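Local coordinates for DUF3863 domain-containing protein (Parabacteroides distasonis, PDB 3LM3) that is of unknown function but probably acts as a glycoside hydrolase or carbohydrate deacetylase, at residues A[54-59]-A[286-291]; A[60-65]-A[302-307]; A[122-127]-A[154-159]. One frame throughout, in Å; residues are numbered along the deposited sequence. Where two conformers were deposited one is given.

Contact 1: residues A[54-59]-A[286-291]; sequences EGVRAL and WEAQMV
L59 reaches out of helix 53-64 into the corner formed by W286, A288 and V291, where strand 280-287 ends and the chain turns into helix 290-294. Its two methyl branches share the work. CD1 approaches the indole obliquely, 4.3 Å from W286 CE3, and also borders V291, while CD2 lies 4.2 Å from A288 CA. With CG anti to the backbone N (chi1 -165°), the branch is carried out to the turn, and a branched leucine suits this place because one residue can touch both the aromatic wall and the turn.

One helical turn earlier, G55 has no side chain to stand between the helix backbone and V291, which therefore packs on its carbonyl oxygen: V291 CG2 lies 4.0 Å from G55 O. V56 adds a side contact, its CG2 lying 4.3 Å from A288 CB in the conformer given. The small A288 sits within a type I turn from E287 to M290, closed by the bond from M290 N to E287 O; its one methyl group is enough to touch V56, while L59 CD2 comes in beside its CA. I27 of strand 21-29 touches both L59 and A288 and extends this buried apolar patch.

Toward the partly exposed flank the contact gives way to charged groups. There R57 turns an in-plane edge of its guanidinium toward E54, and in the conformer given for E54, NE makes a weak hydrogen bond, part of a salt bridge, to E54 OE1 at 3.3 Å. E54 OE2 also forms a salt bridge with K296.

No hydrogen bond joins the two segments. The contact consists mostly of apolar groups at van der Waals range, with V291 against a backbone carbonyl, which implies cohesion from shape and burial rather than from directional bonds.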
ATOM      1  N   GLU A  54      -4.774 -21.210  15.980  1.00  9.50           N
ATOM      2  CA  GLU A  54      -5.323 -20.351  17.028  0.50 10.77           C
ATOM      3  C   GLU A  54      -4.898 -18.905  16.862  1.00 10.07           C
ATOM      4  O   GLU A  54      -5.689 -18.000  17.141  1.00 10.48           O
ATOM      5  CB  GLU A  54      -4.987 -20.830  18.439  0.50 13.91           C
ATOM      6  CG  GLU A  54      -5.233 -19.757  19.580  0.50 20.54           C
ATOM      7  CD  GLU A  54      -6.665 -19.113  19.641  0.50 30.62           C
ATOM      8  OE1 GLU A  54      -7.502 -19.248  18.706  0.50 27.07           O
ATOM      9  OE2 GLU A  54      -6.943 -18.428  20.654  0.50 26.85           O
ATOM     10  N   GLY A  55      -3.668 -18.648  16.419  1.00  9.01           N
ATOM     11  CA  GLY A  55      -3.222 -17.288  16.244  1.00 11.34           C
ATOM     12  C   GLY A  55      -3.939 -16.568  15.123  1.00 10.57           C
ATOM     13  O   GLY A  55      -4.270 -15.381  15.236  1.00 10.35           O
ATOM     14  N   VAL A  56      -4.173 -17.263  14.005  1.00  8.93           N
ATOM     15  CA  VAL A  56      -4.838 -16.701  12.887  0.60 10.62           C
ATOM     16  C   VAL A  56      -6.320 -16.414  13.226  1.00 10.89           C
ATOM     17  O   VAL A  56      -6.869 -15.375  12.921  1.00 11.31           O
ATOM     18  CB  VAL A  56      -4.638 -17.679  11.714  0.60 13.21           C
ATOM     19  CG1 VAL A  56      -5.402 -17.240  10.538  0.60  9.87           C
ATOM     20  CG2 VAL A  56      -3.108 -17.798  11.392  0.60  9.09           C
ATOM     21  N   ARG A  57      -6.956 -17.382  13.859  1.00  7.95           N
ATOM     22  CA  ARG A  57      -8.359 -17.254  14.284  1.00  7.80           C
ATOM     23  C   ARG A  57      -8.513 -16.090  15.279  1.00  8.43           C
ATOM     24  O   ARG A  57      -9.432 -15.292  15.183  1.00  9.45           O
ATOM     25  CB  ARG A  57      -8.829 -18.561  14.902  1.00  9.30           C
ATOM     26  CG  ARG A  57     -10.258 -18.509  15.437  1.00 14.35           C
ATOM     27  CD  ARG A  57     -10.746 -19.925  15.850  1.00 20.66           C
ATOM     28  NE  ARG A  57      -9.755 -20.602  16.684  1.00 29.28           N
ATOM     29  CZ  ARG A  57      -9.448 -21.910  16.663  1.00 34.53           C
ATOM     30  NH1 ARG A  57     -10.062 -22.778  15.846  1.00 31.40           N
ATOM     31  NH2 ARG A  57      -8.486 -22.363  17.477  1.00 33.08           N
ATOM     32  N   ALA A  58      -7.585 -15.977  16.227  1.00  8.07           N
ATOM     33  CA  ALA A  58      -7.670 -14.906  17.192  1.00  7.94           C
ATOM     34  C   ALA A  58      -7.561 -13.546  16.512  1.00  8.17           C
ATOM     35  O   ALA A  58      -8.270 -12.616  16.869  1.00  8.97           O
ATOM     36  CB  ALA A  58      -6.562 -15.058  18.240  1.00  9.33           C
ATOM     37  N   LEU A  59      -6.662 -13.425  15.543  1.00  8.24           N
ATOM     38  CA  LEU A  59      -6.503 -12.165  14.856  1.00 10.36           C
ATOM     39  C   LEU A  59      -7.758 -11.815  14.049  1.00  8.96           C
ATOM     40  O   LEU A  59      -8.189 -10.652  14.054  1.00  9.16           O
ATOM     41  CB  LEU A  59      -5.223 -12.225  13.987  1.00 12.57           C
ATOM     42  CG  LEU A  59      -4.702 -10.897  13.480  1.00 14.63           C
ATOM     43  CD1 LEU A  59      -4.364  -9.949  14.624  1.00 15.07           C
ATOM     44  CD2 LEU A  59      -3.438 -11.187  12.614  1.00 15.41           C
ATOM     45  N   TRP A 286      -1.206  -6.631   7.925  1.00  7.50           N
ATOM     46  CA  TRP A 286      -0.751  -7.193   9.199  1.00  6.65           C
ATOM     47  C   TRP A 286      -0.291  -8.616   8.959  1.00  8.36           C
ATOM     48  O   TRP A 286      -1.062  -9.471   8.502  1.00 10.00           O
ATOM     49  CB  TRP A 286      -1.869  -7.238  10.234  1.00  8.52           C
ATOM     50  CG  TRP A 286      -2.343  -5.919  10.774  1.00  7.27           C
ATOM     51  CD1 TRP A 286      -2.597  -4.769  10.055  1.00  8.52           C
ATOM     52  CD2 TRP A 286      -2.595  -5.577  12.142  1.00  6.24           C
ATOM     53  NE1 TRP A 286      -3.011  -3.775  10.899  1.00  9.22           N
ATOM     54  CE2 TRP A 286      -3.004  -4.235  12.184  1.00  7.11           C
ATOM     55  CE3 TRP A 286      -2.455  -6.259  13.356  1.00  9.23           C
ATOM     56  CZ2 TRP A 286      -3.336  -3.595  13.368  1.00  9.62           C
ATOM     57  CZ3 TRP A 286      -2.808  -5.618  14.515  1.00 10.56           C
ATOM     58  CH2 TRP A 286      -3.225  -4.311  14.523  1.00 10.94           C
ATOM     59  N   GLU A 287       0.946  -8.925   9.293  1.00  7.65           N
ATOM     60  CA  GLU A 287       1.425 -10.282   9.144  1.00  7.45           C
ATOM     61  C   GLU A 287       0.957 -11.132  10.317  1.00  8.46           C
ATOM     62  O   GLU A 287       1.070 -10.718  11.474  1.00  9.79           O
ATOM     63  CB  GLU A 287       2.934 -10.287   9.078  1.00  9.43           C
ATOM     64  CG  GLU A 287       3.541  -9.530   7.897  1.00 11.08           C
ATOM     65  CD  GLU A 287       3.575  -8.011   8.035  1.00 13.48           C
ATOM     66  OE1 GLU A 287       3.348  -7.439   9.136  1.00 10.73           O
ATOM     67  OE2 GLU A 287       3.923  -7.359   7.036  1.00 12.36           O
ATOM     68  N   ALA A 288       0.402 -12.298   9.999  1.00  6.71           N
ATOM     69  CA  ALA A 288      -0.107 -13.214  11.030  1.00  7.92           C
ATOM     70  C   ALA A 288       0.964 -13.538  12.072  1.00  7.84           C
ATOM     71  O   ALA A 288       0.650 -13.707  13.253  1.00  8.89           O
ATOM     72  CB  ALA A 288      -0.619 -14.472  10.401  1.00  8.39           C
ATOM     73  N   GLN A 289       2.210 -13.646  11.639  1.00  7.02           N
ATOM     74  CA  GLN A 289       3.298 -14.007  12.549  1.00  6.79           C
ATOM     75  C   GLN A 289       3.516 -12.990  13.664  1.00  8.66           C
ATOM     76  O   GLN A 289       4.238 -13.286  14.637  1.00  7.03           O
ATOM     77  CB  GLN A 289       4.596 -14.273  11.790  1.00  9.20           C
ATOM     78  CG  GLN A 289       5.177 -13.142  10.942  1.00  9.98           C
ATOM     79  CD  GLN A 289       5.800 -12.013  11.734  1.00 11.87           C
ATOM     80  OE1 GLN A 289       5.210 -10.964  11.890  1.00 12.09           O
ATOM     81  NE2 GLN A 289       7.017 -12.232  12.255  1.00  8.75           N
HETATM   82  N   MSE A 290       2.903 -11.811  13.572  1.00  7.37           N
HETATM   83  CA  MSE A 290       3.073 -10.802  14.629  0.50  8.52           C
HETATM   84  C   MSE A 290       2.550 -11.291  15.959  1.00  7.67           C
HETATM   85  O   MSE A 290       3.071 -10.901  17.039  1.00  8.65           O
HETATM   86  CB  MSE A 290       2.398  -9.470  14.281  0.50  9.31           C
HETATM   87  CG  MSE A 290       3.141  -8.662  13.268  0.50  4.80           C
HETATM   88 SE   MSE A 290       2.464  -6.903  12.924  0.38 12.15          SE
HETATM   89  CE  MSE A 290       0.598  -7.414  12.766  0.50 10.67           C
ATOM     90  N   VAL A 291       1.534 -12.142  15.936  1.00  7.61           N
ATOM     91  CA  VAL A 291       0.976 -12.715  17.184  1.00  8.11           C
ATOM     92  C   VAL A 291       2.081 -13.470  17.931  1.00  8.93           C
ATOM     93  O   VAL A 291       2.224 -13.341  19.151  1.00 10.45           O
ATOM     94  CB  VAL A 291      -0.240 -13.630  16.887  1.00 10.27           C
ATOM     95  CG1 VAL A 291      -0.544 -14.581  18.032  1.00 14.98           C
ATOM     96  CG2 VAL A 291      -1.447 -12.787  16.466  1.00 12.05           C
TER

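Contact 2: residues A[60-65]-A[302-307]; sequences REAFAT and AMKMWV
A62 O, near the end of helix 53-64, is gripped by two donors of T65, and both residues also lean on helix 296-313. The T65 hydroxyl gives its hydrogen to A62 O, with OG1 2.8 Å away, and T65 N reaches the same oxygen at 3.1 Å; the two donors come from the same face of the carbonyl plane. OG1 stands beside its own backbone N, close to the side where the peptide N-H bonds. Threonine thus suits the helix end, satisfying a carbonyl there while OG1 rests against the K304 chain in the conformer given for K304.

A62 has only a methyl group, which admits selenomethionine M303 closely: A62 CB lies 3.6 Å from M303 CG. A bend at chi2 (67°) brings M303 SE to the edge of the F63 ring, 5.5 Å from its centroid and 86° off the normal, a Met-aromatic contact. V307 crosses F63 at about a right angle, its CG2 4.1 Å from F63 CD1, while CG1 packs 3.4 Å from T65 O. Beneath, L25 of strand 21-29 touches both F63 and M303.

The short segments pack side by side on the sheet, at 23° with axes 7.9 Å apart. Helix 53-64 connects the paired parallel strands 21-29 and 73-76, a beta-alpha-beta crossover, consistent with a beta/alpha barrel of the glycoside hydrolase/deacetylase type.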
ATOM      1  N   ARG A  60      -8.362 -12.806  13.373  1.00  8.46           N
ATOM      2  CA  ARG A  60      -9.608 -12.578  12.622  1.00  7.78           C
ATOM      3  C   ARG A  60     -10.766 -12.186  13.542  1.00  9.65           C
ATOM      4  O   ARG A  60     -11.558 -11.343  13.199  1.00 10.75           O
ATOM      5  CB  ARG A  60     -10.002 -13.797  11.777  1.00 10.33           C
ATOM      6  CG  ARG A  60     -11.261 -13.736  10.867  1.00 14.98           C
ATOM      7  CD  ARG A  60     -11.081 -12.630   9.954  1.00 18.22           C
ATOM      8  NE  ARG A  60     -12.100 -12.362   8.932  1.00 13.53           N
ATOM      9  CZ  ARG A  60     -13.235 -11.698   9.105  1.00 10.98           C
ATOM     10  NH1 ARG A  60     -13.691 -11.423  10.326  1.00 12.85           N
ATOM     11  NH2 ARG A  60     -13.887 -11.283   8.052  1.00  8.31           N
ATOM     12  N   GLU A  61     -10.856 -12.833  14.690  1.00  9.30           N
ATOM     13  CA  GLU A  61     -11.879 -12.508  15.663  1.00  9.97           C
ATOM     14  C   GLU A  61     -11.715 -11.089  16.208  1.00  9.29           C
ATOM     15  O   GLU A  61     -12.684 -10.358  16.387  1.00 10.37           O
ATOM     16  CB  GLU A  61     -11.905 -13.608  16.752  1.00 10.54           C
ATOM     17  CG  GLU A  61     -12.414 -14.950  16.125  1.00 15.74           C
ATOM     18  CD  GLU A  61     -12.507 -16.175  17.025  1.00 30.87           C
ATOM     19  OE1 GLU A  61     -11.841 -16.192  18.078  1.00 28.20           O
ATOM     20  OE2 GLU A  61     -13.236 -17.134  16.604  1.00 27.04           O
ATOM     21  N   ALA A  62     -10.465 -10.669  16.412  1.00  8.70           N
ATOM     22  CA  ALA A  62     -10.189  -9.310  16.831  1.00  9.62           C
ATOM     23  C   ALA A  62     -10.699  -8.308  15.775  1.00  9.14           C
ATOM     24  O   ALA A  62     -11.331  -7.289  16.087  1.00  9.25           O
ATOM     25  CB  ALA A  62      -8.681  -9.127  17.099  1.00  9.14           C
ATOM     26  N   PHE A  63     -10.403  -8.608  14.503  1.00  8.05           N
ATOM     27  CA  PHE A  63     -10.851  -7.783  13.369  1.00  7.18           C
ATOM     28  C   PHE A  63     -12.363  -7.628  13.287  1.00  7.00           C
ATOM     29  O   PHE A  63     -12.851  -6.559  12.943  1.00  8.04           O
ATOM     30  CB  PHE A  63     -10.304  -8.378  12.076  1.00  7.23           C
ATOM     31  CG  PHE A  63     -10.843  -7.756  10.808  1.00  7.22           C
ATOM     32  CD1 PHE A  63     -10.277  -6.605  10.295  1.00  8.30           C
ATOM     33  CD2 PHE A  63     -11.887  -8.341  10.115  1.00 10.31           C
ATOM     34  CE1 PHE A  63     -10.762  -6.035   9.084  1.00  8.22           C
ATOM     35  CE2 PHE A  63     -12.355  -7.796   8.946  1.00 10.58           C
ATOM     36  CZ  PHE A  63     -11.798  -6.654   8.428  1.00  9.96           C
ATOM     37  N   ALA A  64     -13.095  -8.683  13.633  1.00  7.83           N
ATOM     38  CA  ALA A  64     -14.537  -8.652  13.569  1.00  9.01           C
ATOM     39  C   ALA A  64     -15.182  -7.845  14.685  1.00 10.33           C
ATOM     40  O   ALA A  64     -16.395  -7.583  14.617  1.00  9.97           O
ATOM     41  CB  ALA A  64     -15.065 -10.080  13.597  1.00  8.01           C
ATOM     42  N   THR A  65     -14.417  -7.458  15.713  1.00 10.16           N
ATOM     43  CA  THR A  65     -14.995  -6.691  16.839  1.00 11.27           C
ATOM     44  C   THR A  65     -15.623  -5.395  16.355  1.00 10.38           C
ATOM     45  O   THR A  65     -14.975  -4.586  15.731  1.00 10.84           O
ATOM     46  CB  THR A  65     -13.880  -6.308  17.856  1.00 14.03           C
ATOM     47  OG1 THR A  65     -13.155  -7.479  18.206  1.00 19.21           O
ATOM     48  CG2 THR A  65     -14.464  -5.670  19.126  1.00 14.37           C
ATOM     49  N   ALA A 302      -4.377  -4.559  19.817  1.00  7.10           N
ATOM     50  CA  ALA A 302      -4.115  -3.517  18.843  1.00  7.23           C
ATOM     51  C   ALA A 302      -5.112  -3.573  17.684  1.00  7.28           C
ATOM     52  O   ALA A 302      -5.635  -2.537  17.230  1.00  7.58           O
ATOM     53  CB  ALA A 302      -2.662  -3.634  18.316  1.00  8.15           C
HETATM   54  N   MSE A 303      -5.386  -4.784  17.194  1.00  7.36           N
HETATM   55  CA  MSE A 303      -6.340  -4.943  16.089  1.00  7.39           C
HETATM   56  C   MSE A 303      -7.721  -4.477  16.513  1.00  7.42           C
HETATM   57  O   MSE A 303      -8.381  -3.751  15.781  1.00  7.49           O
HETATM   58  CB  MSE A 303      -6.397  -6.416  15.697  1.00  8.68           C
HETATM   59  CG  MSE A 303      -7.438  -6.758  14.642  1.00  7.87           C
HETATM   60 SE   MSE A 303      -7.072  -6.009  12.875  0.75  9.35          SE
HETATM   61  CE  MSE A 303      -5.732  -7.292  12.287  1.00 13.33           C
ATOM     62  N   LYS A 304      -8.179  -4.906  17.691  1.00  7.46           N
ATOM     63  CA  LYS A 304      -9.476  -4.488  18.212  0.50  8.96           C
ATOM     64  C   LYS A 304      -9.542  -2.962  18.347  1.00  8.54           C
ATOM     65  O   LYS A 304     -10.556  -2.334  18.009  1.00  9.37           O
ATOM     66  CB  LYS A 304      -9.753  -5.143  19.583  0.50 10.30           C
ATOM     67  CG  LYS A 304      -9.937  -6.650  19.557  0.50 14.26           C
ATOM     68  CD  LYS A 304     -10.103  -7.223  20.984  0.50 13.95           C
ATOM     69  CE  LYS A 304     -10.193  -8.759  20.980  0.50 16.67           C
ATOM     70  NZ  LYS A 304     -10.235  -9.322  22.365  0.50 20.08           N
HETATM   71  N   MSE A 305      -8.470  -2.360  18.851  1.00  7.33           N
HETATM   72  CA  MSE A 305      -8.436  -0.937  19.076  0.50  7.99           C
HETATM   73  C   MSE A 305      -8.554  -0.171  17.741  1.00  7.83           C
HETATM   74  O   MSE A 305      -9.325   0.793  17.600  1.00  7.51           O
HETATM   75  CB  MSE A 305      -7.126  -0.590  19.778  0.50 11.22           C
HETATM   76  CG  MSE A 305      -7.168   0.678  20.504  0.50  7.84           C
HETATM   77 SE   MSE A 305      -5.545   0.969  21.491  0.38 12.12          SE
HETATM   78  CE  MSE A 305      -6.064   0.060  23.139  0.50 17.37           C
ATOM     79  N   TRP A 306      -7.770  -0.626  16.762  1.00  7.00           N
ATOM     80  CA  TRP A 306      -7.756  -0.031  15.459  1.00  6.76           C
ATOM     81  C   TRP A 306      -9.148  -0.055  14.829  1.00  6.93           C
ATOM     82  O   TRP A 306      -9.679   0.983  14.389  1.00  7.94           O
ATOM     83  CB  TRP A 306      -6.741  -0.762  14.566  1.00  6.75           C
ATOM     84  CG  TRP A 306      -6.776  -0.282  13.118  1.00  7.40           C
ATOM     85  CD1 TRP A 306      -6.890   1.018  12.650  1.00  7.46           C
ATOM     86  CD2 TRP A 306      -6.680  -1.113  11.965  1.00  6.48           C
ATOM     87  NE1 TRP A 306      -6.876   1.023  11.289  1.00  8.37           N
ATOM     88  CE2 TRP A 306      -6.769  -0.272  10.828  1.00  7.65           C
ATOM     89  CE3 TRP A 306      -6.567  -2.498  11.783  1.00  7.26           C
ATOM     90  CZ2 TRP A 306      -6.707  -0.769   9.529  1.00  8.12           C
ATOM     91  CZ3 TRP A 306      -6.515  -2.981  10.487  1.00  9.70           C
ATOM     92  CH2 TRP A 306      -6.615  -2.127   9.382  1.00  9.44           C
ATOM     93  N   VAL A 307      -9.758  -1.233  14.766  1.00  7.06           N
ATOM     94  CA  VAL A 307     -11.071  -1.363  14.121  1.00  6.70           C
ATOM     95  C   VAL A 307     -12.129  -0.613  14.905  1.00  7.54           C
ATOM     96  O   VAL A 307     -12.895   0.163  14.329  1.00  7.82           O
ATOM     97  CB  VAL A 307     -11.421  -2.847  13.969  1.00  7.82           C
ATOM     98  CG1 VAL A 307     -12.894  -3.045  13.505  1.00  8.72           C
ATOM     99  CG2 VAL A 307     -10.432  -3.531  12.996  1.00  8.70           C
TER

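Contact 3: residues A[122-127]-A[154-159]; sequences RVNREM and ADNLRY
N124 meets N156 and D155 through the two ends of its amide. N156 ND2 donates to N124 OD1 at 2.8 Å, from above the carbonyl plane, and the two amide planes stand nearly perpendicular. In the conformers given for D155 and R158, N124 ND2 in turn donates to D155 OD2 at 3.0 Å, on the syn side of the carboxylate, and NE and NH2 of R158 grip D155 OD1 side-on. Asparagine suits this place because one short side chain can both accept and donate.

The same amide lies flat against Y159, 5° from parallel, with N124 CG 3.4 Å from Y159 CG; N124 CB sits over the ring centre in a CH-pi contact. The side chain of N124 sits as a knob in a hole lined by Y159, N156, D155 and R158. The phenol oxygen bonds to S128. Farther out, V123 CG1 packs 3.5 Å from N156 OD1, which accepts a hydrogen bond from S153 N, and selenomethionine M127 CE comes within 4.0 Å of Y159 CD1.

The segments of helices 120-138 and 154-163 cross at 35°. Strand 146-148 lies between them in the chain, and L157 rests on A169 and A171 of the adjoining strand 168-172.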
ATOM      1  N   ARG A 122       8.888 -15.357 -14.941  1.00  7.32           N
ATOM      2  CA  ARG A 122       8.784 -16.223 -13.780  1.00  7.99           C
ATOM      3  C   ARG A 122       7.716 -15.736 -12.795  1.00  7.86           C
ATOM      4  O   ARG A 122       6.949 -16.540 -12.270  1.00  7.59           O
ATOM      5  CB  ARG A 122      10.141 -16.352 -13.081  1.00  6.29           C
ATOM      6  CG  ARG A 122      10.063 -17.195 -11.802  1.00  8.07           C
ATOM      7  CD  ARG A 122      11.435 -17.580 -11.335  1.00  8.11           C
ATOM      8  NE  ARG A 122      11.357 -18.320 -10.092  1.00  7.93           N
ATOM      9  CZ  ARG A 122      12.416 -18.778  -9.431  1.00  9.43           C
ATOM     10  NH1 ARG A 122      13.641 -18.561  -9.900  1.00 10.96           N
ATOM     11  NH2 ARG A 122      12.251 -19.481  -8.323  1.00  8.97           N
ATOM     12  N   VAL A 123       7.696 -14.428 -12.510  1.00  6.54           N
ATOM     13  CA  VAL A 123       6.645 -13.882 -11.686  1.00  5.56           C
ATOM     14  C   VAL A 123       5.294 -14.226 -12.292  1.00  6.60           C
ATOM     15  O   VAL A 123       4.398 -14.682 -11.576  1.00  7.19           O
ATOM     16  CB  VAL A 123       6.794 -12.370 -11.463  1.00  6.99           C
ATOM     17  CG1 VAL A 123       5.634 -11.809 -10.631  1.00  7.26           C
ATOM     18  CG2 VAL A 123       8.155 -12.023 -10.797  1.00  9.65           C
ATOM     19  N   ASN A 124       5.131 -14.017 -13.599  1.00  6.36           N
ATOM     20  CA  ASN A 124       3.836 -14.286 -14.220  1.00  7.56           C
ATOM     21  C   ASN A 124       3.440 -15.765 -14.068  1.00  6.19           C
ATOM     22  O   ASN A 124       2.305 -16.094 -13.692  1.00  7.48           O
ATOM     23  CB  ASN A 124       3.846 -13.903 -15.711  1.00  6.78           C
ATOM     24  CG  ASN A 124       4.009 -12.416 -15.922  1.00  7.21           C
ATOM     25  OD1 ASN A 124       3.834 -11.630 -14.987  1.00  7.66           O
ATOM     26  ND2 ASN A 124       4.381 -12.017 -17.140  1.00  8.26           N
ATOM     27  N   ARG A 125       4.381 -16.647 -14.352  1.00  6.33           N
ATOM     28  CA  ARG A 125       4.142 -18.077 -14.287  1.00  6.55           C
ATOM     29  C   ARG A 125       3.737 -18.489 -12.875  1.00  6.58           C
ATOM     30  O   ARG A 125       2.804 -19.274 -12.695  1.00  6.68           O
ATOM     31  CB  ARG A 125       5.375 -18.853 -14.748  1.00  6.69           C
ATOM     32  CG  ARG A 125       5.249 -20.343 -14.592  1.00  8.23           C
ATOM     33  CD  ARG A 125       6.442 -21.072 -15.199  1.00 11.56           C
ATOM     34  NE  ARG A 125       7.701 -20.716 -14.530  1.00  9.92           N
ATOM     35  CZ  ARG A 125       8.696 -19.981 -15.028  1.00  8.69           C
ATOM     36  NH1 ARG A 125       8.649 -19.463 -16.244  1.00 10.87           N
ATOM     37  NH2 ARG A 125       9.766 -19.749 -14.284  1.00 10.41           N
ATOM     38  N   GLU A 126       4.448 -17.984 -11.863  1.00  6.32           N
ATOM     39  CA  GLU A 126       4.182 -18.377 -10.491  1.00  7.63           C
ATOM     40  C   GLU A 126       2.897 -17.756  -9.961  1.00  7.17           C
ATOM     41  O   GLU A 126       2.167 -18.413  -9.218  1.00  8.22           O
ATOM     42  CB  GLU A 126       5.404 -18.081  -9.607  1.00  8.11           C
ATOM     43  CG  GLU A 126       6.584 -18.971 -10.035  1.00  7.95           C
ATOM     44  CD  GLU A 126       7.820 -18.869  -9.170  1.00  9.03           C
ATOM     45  OE1 GLU A 126       7.801 -18.114  -8.179  1.00  9.34           O
ATOM     46  OE2 GLU A 126       8.811 -19.566  -9.505  1.00  8.98           O
HETATM   47  N   MSE A 127       2.555 -16.539 -10.371  1.00  6.46           N
HETATM   48  CA  MSE A 127       1.240 -16.004 -10.053  1.00  7.47           C
HETATM   49  C   MSE A 127       0.154 -16.924 -10.589  1.00  7.62           C
HETATM   50  O   MSE A 127      -0.814 -17.213  -9.865  1.00  7.01           O
HETATM   51  CB  MSE A 127       1.042 -14.575 -10.596  1.00  7.58           C
HETATM   52  CG  MSE A 127       1.838 -13.519  -9.890  1.00  8.65           C
HETATM   53 SE   MSE A 127       1.362 -11.699 -10.318  0.75 10.06          SE
HETATM   54  CE  MSE A 127       1.630 -11.799 -12.236  1.00  7.61           C
ATOM     55  N   ALA A 154       5.273  -3.567 -14.451  1.00  7.36           N
ATOM     56  CA  ALA A 154       4.178  -3.271 -15.366  1.00  6.67           C
ATOM     57  C   ALA A 154       3.763  -4.523 -16.136  1.00  7.34           C
ATOM     58  O   ALA A 154       2.562  -4.778 -16.354  1.00  8.86           O
ATOM     59  CB  ALA A 154       4.566  -2.138 -16.328  1.00  8.63           C
ATOM     60  N   ASP A 155       4.741  -5.310 -16.561  1.00  7.52           N
ATOM     61  CA  ASP A 155       4.408  -6.506 -17.314  0.70  7.38           C
ATOM     62  C   ASP A 155       3.603  -7.513 -16.493  1.00  7.95           C
ATOM     63  O   ASP A 155       2.722  -8.222 -17.010  1.00  8.94           O
ATOM     64  CB  ASP A 155       5.666  -7.183 -17.853  0.70  7.23           C
ATOM     65  CG  ASP A 155       5.346  -8.367 -18.699  0.70 12.53           C
ATOM     66  OD1 ASP A 155       4.866  -8.144 -19.817  0.70 12.30           O
ATOM     67  OD2 ASP A 155       5.534  -9.507 -18.238  0.70 12.00           O
ATOM     68  N   ASN A 156       3.883  -7.590 -15.193  1.00  7.05           N
ATOM     69  CA  ASN A 156       3.134  -8.483 -14.321  1.00  6.13           C
ATOM     70  C   ASN A 156       1.656  -8.034 -14.235  1.00  7.40           C
ATOM     71  O   ASN A 156       0.736  -8.844 -14.161  1.00  7.12           O
ATOM     72  CB  ASN A 156       3.711  -8.511 -12.907  1.00  6.89           C
ATOM     73  CG  ASN A 156       5.148  -8.968 -12.799  1.00  7.72           C
ATOM     74  OD1 ASN A 156       5.839  -8.535 -11.863  1.00  8.30           O
ATOM     75  ND2 ASN A 156       5.600  -9.863 -13.668  1.00  7.62           N
ATOM     76  N   LEU A 157       1.449  -6.724 -14.189  1.00  7.70           N
ATOM     77  CA  LEU A 157       0.089  -6.179 -14.112  1.00  7.42           C
ATOM     78  C   LEU A 157      -0.686  -6.377 -15.409  1.00  7.37           C
ATOM     79  O   LEU A 157      -1.870  -6.735 -15.401  1.00  7.37           O
ATOM     80  CB  LEU A 157       0.177  -4.715 -13.689  1.00  7.50           C
ATOM     81  CG  LEU A 157       0.944  -4.488 -12.390  1.00  9.47           C
ATOM     82  CD1 LEU A 157       1.068  -3.005 -12.068  1.00 13.59           C
ATOM     83  CD2 LEU A 157       0.267  -5.228 -11.260  1.00 12.37           C
ATOM     84  N   ARG A 158      -0.021  -6.147 -16.540  1.00  7.36           N
ATOM     85  CA  ARG A 158      -0.527  -6.471 -17.875  0.70  7.86           C
ATOM     86  C   ARG A 158      -0.970  -7.927 -17.939  1.00  6.33           C
ATOM     87  O   ARG A 158      -2.046  -8.273 -18.422  1.00  6.64           O
ATOM     88  CB  ARG A 158       0.630  -6.238 -18.860  0.70 10.89           C
ATOM     89  CG  ARG A 158       0.391  -6.575 -20.301  0.70 12.81           C
ATOM     90  CD  ARG A 158       0.573  -8.054 -20.622  0.70 16.69           C
ATOM     91  NE  ARG A 158       1.860  -8.721 -20.283  0.70 11.06           N
ATOM     92  CZ  ARG A 158       2.030 -10.025 -20.508  0.70 15.83           C
ATOM     93  NH1 ARG A 158       0.996 -10.730 -20.981  0.70 10.50           N
ATOM     94  NH2 ARG A 158       3.189 -10.643 -20.245  0.70 14.42           N
ATOM     95  N   TYR A 159      -0.083  -8.800 -17.483  1.00  5.80           N
ATOM     96  CA  TYR A 159      -0.356 -10.225 -17.509  1.00  5.28           C
ATOM     97  C   TYR A 159      -1.594 -10.586 -16.670  1.00  6.50           C
ATOM     98  O   TYR A 159      -2.448 -11.369 -17.084  1.00  6.83           O
ATOM     99  CB  TYR A 159       0.884 -10.986 -17.011  1.00  7.22           C
ATOM    100  CG  TYR A 159       0.744 -12.479 -16.936  1.00  6.97           C
ATOM    101  CD1 TYR A 159       0.287 -13.103 -15.775  1.00  7.75           C
ATOM    102  CD2 TYR A 159       1.095 -13.263 -18.026  1.00  8.22           C
ATOM    103  CE1 TYR A 159       0.169 -14.483 -15.710  1.00  7.51           C
ATOM    104  CE2 TYR A 159       1.000 -14.629 -17.968  1.00  7.47           C
ATOM    105  CZ  TYR A 159       0.528 -15.243 -16.819  1.00  8.65           C
ATOM    106  OH  TYR A 159       0.464 -16.640 -16.786  1.00 10.58           O
TER

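How the contacts relate
Contacts 1 and 2 are neighbouring contacts that share helix 53-64: their centres are 11 Å apart, and W286 and L59 of the first touch M303 of the second, with the W286 and W306 rings also meeting. Both are buried and largely apolar, against the parallel sheet that includes strands 21-29 and 280-287. Contact 3 lies about 29 and 33 Å away, centre to centre, beside a different three-stranded sheet, and is only partly buried. There polar groups bond across the helices, whereas neither of the first two contacts has a cross-segment hydrogen bond. Along the chain, contact 3 is nested within the loops closed by the other two.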